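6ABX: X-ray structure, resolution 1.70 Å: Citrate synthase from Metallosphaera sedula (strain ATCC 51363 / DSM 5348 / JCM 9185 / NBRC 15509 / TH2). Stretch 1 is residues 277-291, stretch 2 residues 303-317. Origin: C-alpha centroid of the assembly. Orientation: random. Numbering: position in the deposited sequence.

Stretch 1, residues 277-291: EEIKRLFEIANRVEE
Stretch 2 303-317: YPNVDFYSGLVFYAM

How do the two backbones lie? Residues 277-291 are helical throughout, with phi/psi near -62/-43, and residues 310-316 form a second helix running almost antiparallel to the first: the N-to-C directions differ by 172° and the axes approach to 10.8 Å. Before that helix, Pro304 (-61/136) and Asn305 (-95/169) are extended. The register follows CA-CA distances: Ile279 to Ala316 6.2 Å, Leu282 to Leu312 7.7 Å, Ala286 to Tyr309 7.7 Å and Glu290 to Pro304 7.0 Å.

What fills the space between the helices? Leu312 (chi1 t, chi2 p) points toward the first helix and sets CD2 over the Phe283 ring, 3.5 Å from its centroid and 2° off the normal, a CH-pi contact. Phe283 (chi1 -88°, chi2 -83°) starts sideways, yet its ring reaches across. Leu312 CD1 also meets Leu282 CB at 3.8 Å. Nearer the start of the first helix, Ile279 (m, m) places CD1 3.6 Å from Tyr315 CD2 and CG2 3.9 Å from Ala316 CB; the short alanine accompanies the closest CA pair in the register.

How is the other end packed? Phe308 (chi1 t, chi2 78°) points toward the first helix, its ring edge facing Val289 (t), with CE1 3.8 Å from CG1. Ala286 CB lies 4.0 Å from Tyr309 CE1, while Glu290 CG touches Pro304 CG at 3.6 Å.

Where do polar groups join? Two tyrosine hydroxyls donate hydrogen bonds. Tyr315 OH (chi1 t, chi2 70°) gives to Glu278 OE2 at 2.5 Å, the glutamate being extended (t, t). Tyr309 OH (chi1 m, chi2 -64°) gives to Asn287 OD1 at 2.7 Å; Asn287 (chi1 m, chi2 -17°) leaves its backbone pointing away, but its end comes nearer. Each acceptor lies near the plane of its tyrosine ring.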

# COMPACT_ATOMS: atom_id res chain seq x y z
N GLU A 277 -8.87 -5.31 39.43
CA GLU A 277 -8.31 -4.20 40.16
C GLU A 277 -7.31 -3.43 39.29
O GLU A 277 -7.20 -2.22 39.46
CB GLU A 277 -7.74 -4.65 41.50
CG GLU A 277 -8.81 -4.59 42.57
CD GLU A 277 -9.26 -3.19 42.97
OE1 GLU A 277 -10.39 -2.80 42.60
OE2 GLU A 277 -8.47 -2.48 43.66
N GLU A 278 -6.64 -4.11 38.37
CA GLU A 278 -5.69 -3.44 37.46
C GLU A 278 -6.45 -2.46 36.54
O GLU A 278 -6.04 -1.31 36.40
CB GLU A 278 -4.86 -4.47 36.69
CG GLU A 278 -3.99 -3.88 35.60
CD GLU A 278 -3.34 -4.90 34.69
OE1 GLU A 278 -3.78 -6.06 34.70
OE2 GLU A 278 -2.41 -4.55 33.98
N ILE A 279 -7.57 -2.88 35.96
CA ILE A 279 -8.24 -2.08 34.99
C ILE A 279 -8.89 -0.89 35.69
O ILE A 279 -8.92 0.22 35.18
CB ILE A 279 -9.24 -2.93 34.16
CG1 ILE A 279 -8.53 -4.05 33.39
CG2 ILE A 279 -10.08 -2.04 33.29
CD1 ILE A 279 -7.40 -3.60 32.48
N LYS A 280 -9.46 -1.11 36.89
CA LYS A 280 -10.08 -0.02 37.61
C LYS A 280 -9.04 1.10 37.88
O LYS A 280 -9.31 2.28 37.70
CB LYS A 280 -10.66 -0.52 38.93
CG LYS A 280 -11.50 0.51 39.67
CD LYS A 280 -12.66 -0.09 40.44
CE LYS A 280 -13.89 0.80 40.44
NZ LYS A 280 -13.63 2.06 41.18
N ARG A 281 -7.86 0.69 38.33
CA ARG A 281 -6.74 1.55 38.64
C ARG A 281 -6.35 2.33 37.37
O ARG A 281 -6.19 3.56 37.38
CB ARG A 281 -5.60 0.68 39.15
CG ARG A 281 -4.32 1.42 39.52
CD ARG A 281 -3.41 0.56 40.38
NE ARG A 281 -3.05 -0.72 39.78
CZ ARG A 281 -2.16 -0.90 38.78
NH1 ARG A 281 -1.71 -2.11 38.54
NH2 ARG A 281 -1.74 0.10 38.00
N LEU A 282 -6.23 1.60 36.27
CA LEU A 282 -5.79 2.20 35.02
C LEU A 282 -6.81 3.21 34.51
O LEU A 282 -6.41 4.26 33.95
CB LEU A 282 -5.46 1.15 33.96
CG LEU A 282 -4.21 0.31 34.18
CD1 LEU A 282 -4.09 -0.75 33.09
CD2 LEU A 282 -2.95 1.14 34.18
N PHE A 283 -8.10 2.96 34.70
CA PHE A 283 -9.10 3.94 34.36
C PHE A 283 -9.07 5.17 35.27
O PHE A 283 -9.31 6.26 34.78
CB PHE A 283 -10.51 3.33 34.35
CG PHE A 283 -10.86 2.75 33.01
CD1 PHE A 283 -11.34 3.57 32.01
CD2 PHE A 283 -10.67 1.39 32.75
CE1 PHE A 283 -11.63 3.04 30.77
CE2 PHE A 283 -10.95 0.87 31.50
CZ PHE A 283 -11.43 1.70 30.52
N GLU A 284 -8.87 4.98 36.57
CA GLU A 284 -8.72 6.11 37.51
C GLU A 284 -7.57 7.00 37.03
O GLU A 284 -7.73 8.24 36.95
CB GLU A 284 -8.49 5.59 38.93
CG GLU A 284 -9.72 4.90 39.50
CD GLU A 284 -9.57 4.19 40.84
OE1 GLU A 284 -8.43 4.13 41.37
OE2 GLU A 284 -10.59 3.69 41.35
N ILE A 285 -6.44 6.35 36.72
CA ILE A 285 -5.25 7.06 36.18
C ILE A 285 -5.63 7.85 34.93
O ILE A 285 -5.34 9.05 34.82
CB ILE A 285 -4.09 6.09 35.95
CG1 ILE A 285 -3.55 5.55 37.27
CG2 ILE A 285 -3.01 6.74 35.09
CD1 ILE A 285 -2.60 4.42 37.12
N ALA A 286 -6.28 7.20 33.95
CA ALA A 286 -6.60 7.85 32.70
C ALA A 286 -7.49 9.08 32.91
O ALA A 286 -7.32 10.15 32.31
CB ALA A 286 -7.25 6.82 31.78
N ASN A 287 -8.48 8.95 33.79
CA ASN A 287 -9.42 10.00 34.06
C ASN A 287 -8.71 11.22 34.67
O ASN A 287 -8.97 12.37 34.26
CB ASN A 287 -10.58 9.48 34.91
CG ASN A 287 -11.54 8.66 34.06
OD1 ASN A 287 -11.53 8.73 32.81
ND2 ASN A 287 -12.38 7.89 34.72
N ARG A 288 -7.80 10.95 35.61
CA ARG A 288 -6.99 12.03 36.20
C ARG A 288 -6.09 12.70 35.18
O ARG A 288 -6.00 13.94 35.15
CB ARG A 288 -6.19 11.55 37.41
CG ARG A 288 -7.04 11.27 38.63
CD ARG A 288 -6.37 10.27 39.54
NE ARG A 288 -6.58 10.48 40.97
CZ ARG A 288 -5.66 11.05 41.76
NH1 ARG A 288 -4.75 11.88 41.27
NH2 ARG A 288 -5.65 10.75 43.05
N VAL A 289 -5.42 11.92 34.30
CA VAL A 289 -4.62 12.49 33.27
C VAL A 289 -5.47 13.37 32.36
O VAL A 289 -5.08 14.49 31.96
CB VAL A 289 -3.89 11.42 32.43
CG1 VAL A 289 -3.24 12.03 31.21
CG2 VAL A 289 -2.88 10.65 33.26
N GLU A 290 -6.67 12.86 32.02
CA GLU A 290 -7.56 13.61 31.15
C GLU A 290 -7.91 14.98 31.76
O GLU A 290 -7.81 16.00 31.08
CB GLU A 290 -8.83 12.78 30.87
CG GLU A 290 -9.66 13.33 29.73
CD GLU A 290 -11.15 13.13 29.92
OE1 GLU A 290 -11.94 13.36 28.96
OE2 GLU A 290 -11.54 12.82 31.05
N GLU A 291 -8.22 14.98 33.06
CA GLU A 291 -8.62 16.21 33.80
C GLU A 291 -7.51 17.27 33.75
O GLU A 291 -7.76 18.42 33.40
CB GLU A 291 -8.95 15.91 35.26
CG GLU A 291 -10.18 15.05 35.46
CD GLU A 291 -10.50 14.66 36.91
OE1 GLU A 291 -9.57 14.59 37.76
OE2 GLU A 291 -11.70 14.41 37.20
N TYR A 303 -6.90 18.30 22.88
CA TYR A 303 -7.93 17.56 23.65
C TYR A 303 -7.74 16.05 23.47
O TYR A 303 -6.99 15.63 22.59
CB TYR A 303 -9.35 17.93 23.21
CG TYR A 303 -9.85 19.26 23.73
CD1 TYR A 303 -10.53 19.35 24.94
CD2 TYR A 303 -9.63 20.42 23.01
CE1 TYR A 303 -10.98 20.57 25.42
CE2 TYR A 303 -10.06 21.65 23.49
CZ TYR A 303 -10.75 21.73 24.68
OH TYR A 303 -11.19 22.94 25.15
N PRO A 304 -8.36 15.21 24.30
CA PRO A 304 -8.19 13.77 24.17
C PRO A 304 -8.69 13.33 22.79
O PRO A 304 -9.76 13.75 22.35
CB PRO A 304 -8.99 13.15 25.29
CG PRO A 304 -9.23 14.29 26.24
CD PRO A 304 -9.25 15.53 25.41
N ASN A 305 -7.89 12.47 22.18
CA ASN A 305 -8.15 11.79 20.91
C ASN A 305 -8.75 10.41 21.21
O ASN A 305 -8.70 9.92 22.33
CB ASN A 305 -6.83 11.61 20.15
CG ASN A 305 -7.02 11.21 18.71
OD1 ASN A 305 -7.77 11.87 17.98
ND2 ASN A 305 -6.40 10.12 18.29
N VAL A 306 -9.26 9.74 20.18
CA VAL A 306 -9.81 8.38 20.36
C VAL A 306 -8.78 7.45 21.03
O VAL A 306 -9.16 6.60 21.84
CB VAL A 306 -10.27 7.86 18.98
CG1 VAL A 306 -9.15 7.83 17.94
CG2 VAL A 306 -10.99 6.54 19.10
N ASP A 307 -7.50 7.58 20.68
CA ASP A 307 -6.52 6.67 21.24
C ASP A 307 -6.11 7.00 22.67
O ASP A 307 -5.27 6.28 23.21
CB ASP A 307 -5.25 6.52 20.41
CG ASP A 307 -4.55 7.79 19.99
OD1 ASP A 307 -4.86 8.84 20.56
OD2 ASP A 307 -3.71 7.71 19.04
N PHE A 308 -6.73 8.00 23.34
CA PHE A 308 -6.53 8.13 24.75
C PHE A 308 -7.12 6.93 25.50
O PHE A 308 -6.53 6.43 26.48
CB PHE A 308 -7.15 9.44 25.22
CG PHE A 308 -6.80 9.78 26.65
CD1 PHE A 308 -5.56 10.31 26.94
CD2 PHE A 308 -7.67 9.51 27.68
CE1 PHE A 308 -5.24 10.67 28.25
CE2 PHE A 308 -7.34 9.83 28.99
CZ PHE A 308 -6.10 10.37 29.27
N TYR A 309 -8.33 6.50 25.08
CA TYR A 309 -9.09 5.46 25.79
C TYR A 309 -9.07 4.12 25.02
O TYR A 309 -9.29 3.10 25.64
CB TYR A 309 -10.55 5.89 25.99
CG TYR A 309 -10.71 6.87 27.13
CD1 TYR A 309 -10.42 6.48 28.43
CD2 TYR A 309 -11.10 8.17 26.91
CE1 TYR A 309 -10.54 7.37 29.50
CE2 TYR A 309 -11.15 9.09 27.97
CZ TYR A 309 -10.88 8.68 29.25
OH TYR A 309 -10.94 9.60 30.28
N SER A 310 -8.85 4.12 23.69
CA SER A 310 -9.09 2.88 22.90
C SER A 310 -8.17 1.76 23.37
O SER A 310 -8.63 0.62 23.59
CB SER A 310 -8.96 3.11 21.45
OG SER A 310 -7.65 3.52 21.10
N GLY A 311 -6.86 2.05 23.51
CA GLY A 311 -5.95 0.99 23.91
C GLY A 311 -6.32 0.36 25.26
O GLY A 311 -6.30 -0.86 25.42
N LEU A 312 -6.70 1.18 26.23
CA LEU A 312 -7.11 0.71 27.54
C LEU A 312 -8.36 -0.17 27.48
O LEU A 312 -8.44 -1.22 28.12
CB LEU A 312 -7.29 1.94 28.45
CG LEU A 312 -7.85 1.64 29.83
CD1 LEU A 312 -7.02 0.59 30.52
CD2 LEU A 312 -7.90 2.93 30.64
N VAL A 313 -9.33 0.23 26.65
CA VAL A 313 -10.56 -0.58 26.44
C VAL A 313 -10.23 -1.94 25.83
O VAL A 313 -10.69 -2.94 26.34
CB VAL A 313 -11.59 0.20 25.60
CG1 VAL A 313 -12.71 -0.69 25.09
CG2 VAL A 313 -12.14 1.38 26.38
N PHE A 314 -9.40 -1.98 24.80
CA PHE A 314 -9.04 -3.26 24.15
C PHE A 314 -8.20 -4.12 25.11
O PHE A 314 -8.37 -5.33 25.18
CB PHE A 314 -8.32 -2.99 22.83
CG PHE A 314 -9.28 -2.51 21.77
CD1 PHE A 314 -10.38 -3.26 21.41
CD2 PHE A 314 -9.04 -1.33 21.09
CE1 PHE A 314 -11.26 -2.82 20.44
CE2 PHE A 314 -9.94 -0.90 20.11
CZ PHE A 314 -11.07 -1.61 19.83
N TYR A 315 -7.31 -3.49 25.89
CA TYR A 315 -6.56 -4.20 26.91
C TYR A 315 -7.50 -4.82 27.95
O TYR A 315 -7.28 -5.98 28.38
CB TYR A 315 -5.52 -3.26 27.55
CG TYR A 315 -4.71 -3.87 28.66
CD1 TYR A 315 -3.78 -4.86 28.39
CD2 TYR A 315 -4.83 -3.45 29.97
CE1 TYR A 315 -3.02 -5.44 29.39
CE2 TYR A 315 -4.09 -4.03 31.00
CZ TYR A 315 -3.18 -5.03 30.70
OH TYR A 315 -2.39 -5.60 31.66
N ALA A 316 -8.52 -4.07 28.37
CA ALA A 316 -9.49 -4.48 29.37
C ALA A 316 -10.24 -5.73 28.89
O ALA A 316 -10.64 -6.57 29.67
CB ALA A 316 -10.44 -3.36 29.69
N MET A 317 -10.38 -5.88 27.58
CA MET A 317 -11.09 -7.01 27.08
C MET A 317 -10.22 -8.22 26.76
O MET A 317 -10.79 -9.27 26.44
CB MET A 317 -11.89 -6.52 25.88
CG MET A 317 -13.04 -5.77 26.49
SD MET A 317 -14.27 -5.37 25.34
CE MET A 317 -13.20 -4.66 24.08